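Side-chain contact in 3-dehydroquinate dehydratase (Thermus thermophilus, PDB 2UYG), which catalyses the trans-dehydration of 3-dehydroquinate to 3-dehydroshikimate in chorismate biosynthesis, probably through an enolate intermediate, and works as a homododecamer: residues P8-L13 with V98-L103. Residues are numbered along the deposited sequence; the frame is centred on the assembly and turned at random.
Sequences PNLNLL and VHLTNL
At the active-site end of the parallel sheet, three buried leucines join the loop that follows strand 2-6 to the chain leaving strand 95-99: Leu-10 and Leu-13 on one side, Leu-100 on the other. A single methyl, Leu-100 CD1, does all the touching from its segment. Leu-10 CD2 lies 3.6 Å from Leu-100 CD1, the two side chains running alongside in opposite senses. Leu-13 instead meets Leu-100 tip to tip, and both branches share the methyl, since CD1 and CD2 of Leu-13 are each 3.9 Å from Leu-100 CD1. With chi1 -63° setting CG beside the backbone N, Leu-100 CD1 ends between Leu-10 and Leu-13. A hydrogen bond from Leu-12 N to Asn-9 O, 3.1 Å long, closes the turn carrying Leu-10; Leu-13 follows directly after, its N weakly bonded to Leu-10 O (3.3 Å). In this flavodoxin-like fold of type II dehydroquinases the contact borders the catalytic pocket. His-99, the predicted proton donor, directly precedes Leu-100, itself a predicted substrate-binding residue, while Leu-13 approaches Tyr-21, the predicted proton acceptor. Leu-10 packs on Asn-73, also predicted to bind substrate, and lies about 4 Å (side chain to ligand) from a glycerol probably picked up from the crystallisation liquor.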
loop_
_atom_site.group_PDB
_atom_site.type_symbol
_atom_site.label_atom_id
_atom_site.label_comp_id
_atom_site.label_asym_id
_atom_site.label_seq_id
_atom_site.Cartn_x
_atom_site.Cartn_y
_atom_site.Cartn_z
ATOM N N PRO A 8 23.524 -18.194 5.997
ATOM C CA PRO A 8 23.106 -19.336 5.210
ATOM C C PRO A 8 23.479 -19.314 3.768
ATOM O O PRO A 8 23.705 -18.254 3.108
ATOM C CB PRO A 8 21.644 -19.369 5.425
ATOM C CG PRO A 8 21.310 -18.139 6.211
ATOM C CD PRO A 8 22.471 -17.647 6.803
ATOM N N ASN A 9 23.630 -20.543 3.273
ATOM C CA ASN A 9 23.985 -20.813 1.887
ATOM C C ASN A 9 25.372 -20.328 1.374
ATOM O O ASN A 9 25.804 -20.642 0.247
ATOM C CB ASN A 9 22.877 -20.314 0.965
ATOM C CG ASN A 9 21.557 -20.867 1.356
ATOM O OD1 ASN A 9 21.319 -22.127 1.313
ATOM N ND2 ASN A 9 20.658 -19.960 1.780
ATOM N N LEU A 10 26.060 -19.518 2.127
ATOM C CA LEU A 10 27.334 -19.073 1.554
ATOM C C LEU A 10 28.365 -20.207 1.539
ATOM O O LEU A 10 29.392 -20.088 0.857
ATOM C CB LEU A 10 27.840 -17.811 2.235
ATOM C CG LEU A 10 27.001 -16.532 1.963
ATOM C CD1 LEU A 10 27.116 -15.689 3.166
ATOM C CD2 LEU A 10 27.618 -15.703 0.741
ATOM N N ASN A 11 28.120 -21.286 2.279
ATOM C CA ASN A 11 28.957 -22.506 2.138
ATOM C C ASN A 11 29.014 -23.043 0.769
ATOM O O ASN A 11 29.977 -23.753 0.427
ATOM C CB ASN A 11 28.581 -23.626 3.135
ATOM C CG ASN A 11 27.077 -23.931 3.147
ATOM O OD1 ASN A 11 26.281 -23.022 3.106
ATOM N ND2 ASN A 11 26.708 -25.192 3.157
ATOM N N LEU A 12 28.019 -22.734 -0.086
ATOM C CA LEU A 12 27.959 -23.331 -1.425
ATOM C C LEU A 12 28.501 -22.424 -2.557
ATOM O O LEU A 12 28.311 -22.728 -3.734
ATOM C CB LEU A 12 26.569 -23.818 -1.763
ATOM C CG LEU A 12 25.864 -24.812 -0.841
ATOM C CD1 LEU A 12 24.489 -25.189 -1.487
ATOM C CD2 LEU A 12 26.707 -26.055 -0.418
ATOM N N LEU A 13 29.181 -21.330 -2.215
ATOM C CA LEU A 13 29.735 -20.450 -3.243
ATOM C C LEU A 13 30.649 -21.292 -4.120
ATOM O O LEU A 13 31.339 -22.197 -3.620
ATOM C CB LEU A 13 30.535 -19.317 -2.614
ATOM C CG LEU A 13 30.116 -17.838 -2.608
ATOM C CD1 LEU A 13 28.651 -17.533 -2.852
ATOM C CD2 LEU A 13 30.550 -17.284 -1.287
ATOM N N VAL A 98 28.390 -6.713 4.764
ATOM C CA VAL A 98 28.986 -6.948 3.452
ATOM C C VAL A 98 28.114 -7.872 2.636
ATOM O O VAL A 98 27.486 -8.810 3.172
ATOM C CB VAL A 98 30.419 -7.512 3.825
ATOM C CG1 VAL A 98 30.973 -8.382 2.889
ATOM C CG2 VAL A 98 31.345 -6.309 4.101
ATOM N N HIS A 99 28.041 -7.650 1.311
ATOM C CA HIS A 99 27.377 -8.640 0.402
ATOM C C HIS A 99 28.179 -8.699 -0.876
ATOM O O HIS A 99 28.629 -7.659 -1.326
ATOM C CB HIS A 99 25.955 -8.241 0.014
ATOM C CG HIS A 99 25.113 -7.866 1.168
ATOM N ND1 HIS A 99 24.331 -8.783 1.847
ATOM C CD2 HIS A 99 24.991 -6.694 1.836
ATOM C CE1 HIS A 99 23.716 -8.162 2.834
ATOM N NE2 HIS A 99 24.102 -6.896 2.859
ATOM N N LEU A 100 28.305 -9.880 -1.449
ATOM C CA LEU A 100 28.996 -10.108 -2.675
ATOM C C LEU A 100 28.345 -9.395 -3.840
ATOM O O LEU A 100 29.043 -8.838 -4.668
ATOM C CB LEU A 100 28.954 -11.589 -3.018
ATOM C CG LEU A 100 29.684 -12.447 -1.962
ATOM C CD1 LEU A 100 28.996 -13.791 -1.957
ATOM C CD2 LEU A 100 31.143 -12.532 -2.282
ATOM N N THR A 101 27.015 -9.476 -3.882
ATOM C CA THR A 101 26.224 -8.994 -5.000
ATOM C C THR A 101 25.597 -7.710 -4.644
ATOM O O THR A 101 25.525 -7.344 -3.479
ATOM C CB THR A 101 25.026 -9.957 -5.388
ATOM O OG1 THR A 101 24.105 -10.125 -4.287
ATOM C CG2 THR A 101 25.493 -11.316 -5.751
ATOM N N ASN A 102 25.117 -7.022 -5.675
ATOM C CA ASN A 102 24.462 -5.743 -5.532
ATOM C C ASN A 102 22.999 -6.041 -5.269
ATOM O O ASN A 102 22.249 -6.454 -6.195
ATOM C CB ASN A 102 24.581 -4.935 -6.835
ATOM C CG ASN A 102 23.934 -3.558 -6.725
ATOM O OD1 ASN A 102 23.143 -3.294 -5.809
ATOM N ND2 ASN A 102 24.277 -2.676 -7.643
ATOM N N LEU A 103 22.589 -5.818 -4.033
ATOM C CA LEU A 103 21.230 -6.121 -3.584
ATOM C C LEU A 103 20.104 -5.391 -4.368
ATOM O O LEU A 103 18.961 -5.841 -4.379
ATOM C CB LEU A 103 21.108 -5.764 -2.128
ATOM C CG LEU A 103 22.054 -6.635 -1.263
ATOM C CD1 LEU A 103 21.747 -6.342 0.174
ATOM C CD2 LEU A 103 21.996 -8.126 -1.623
#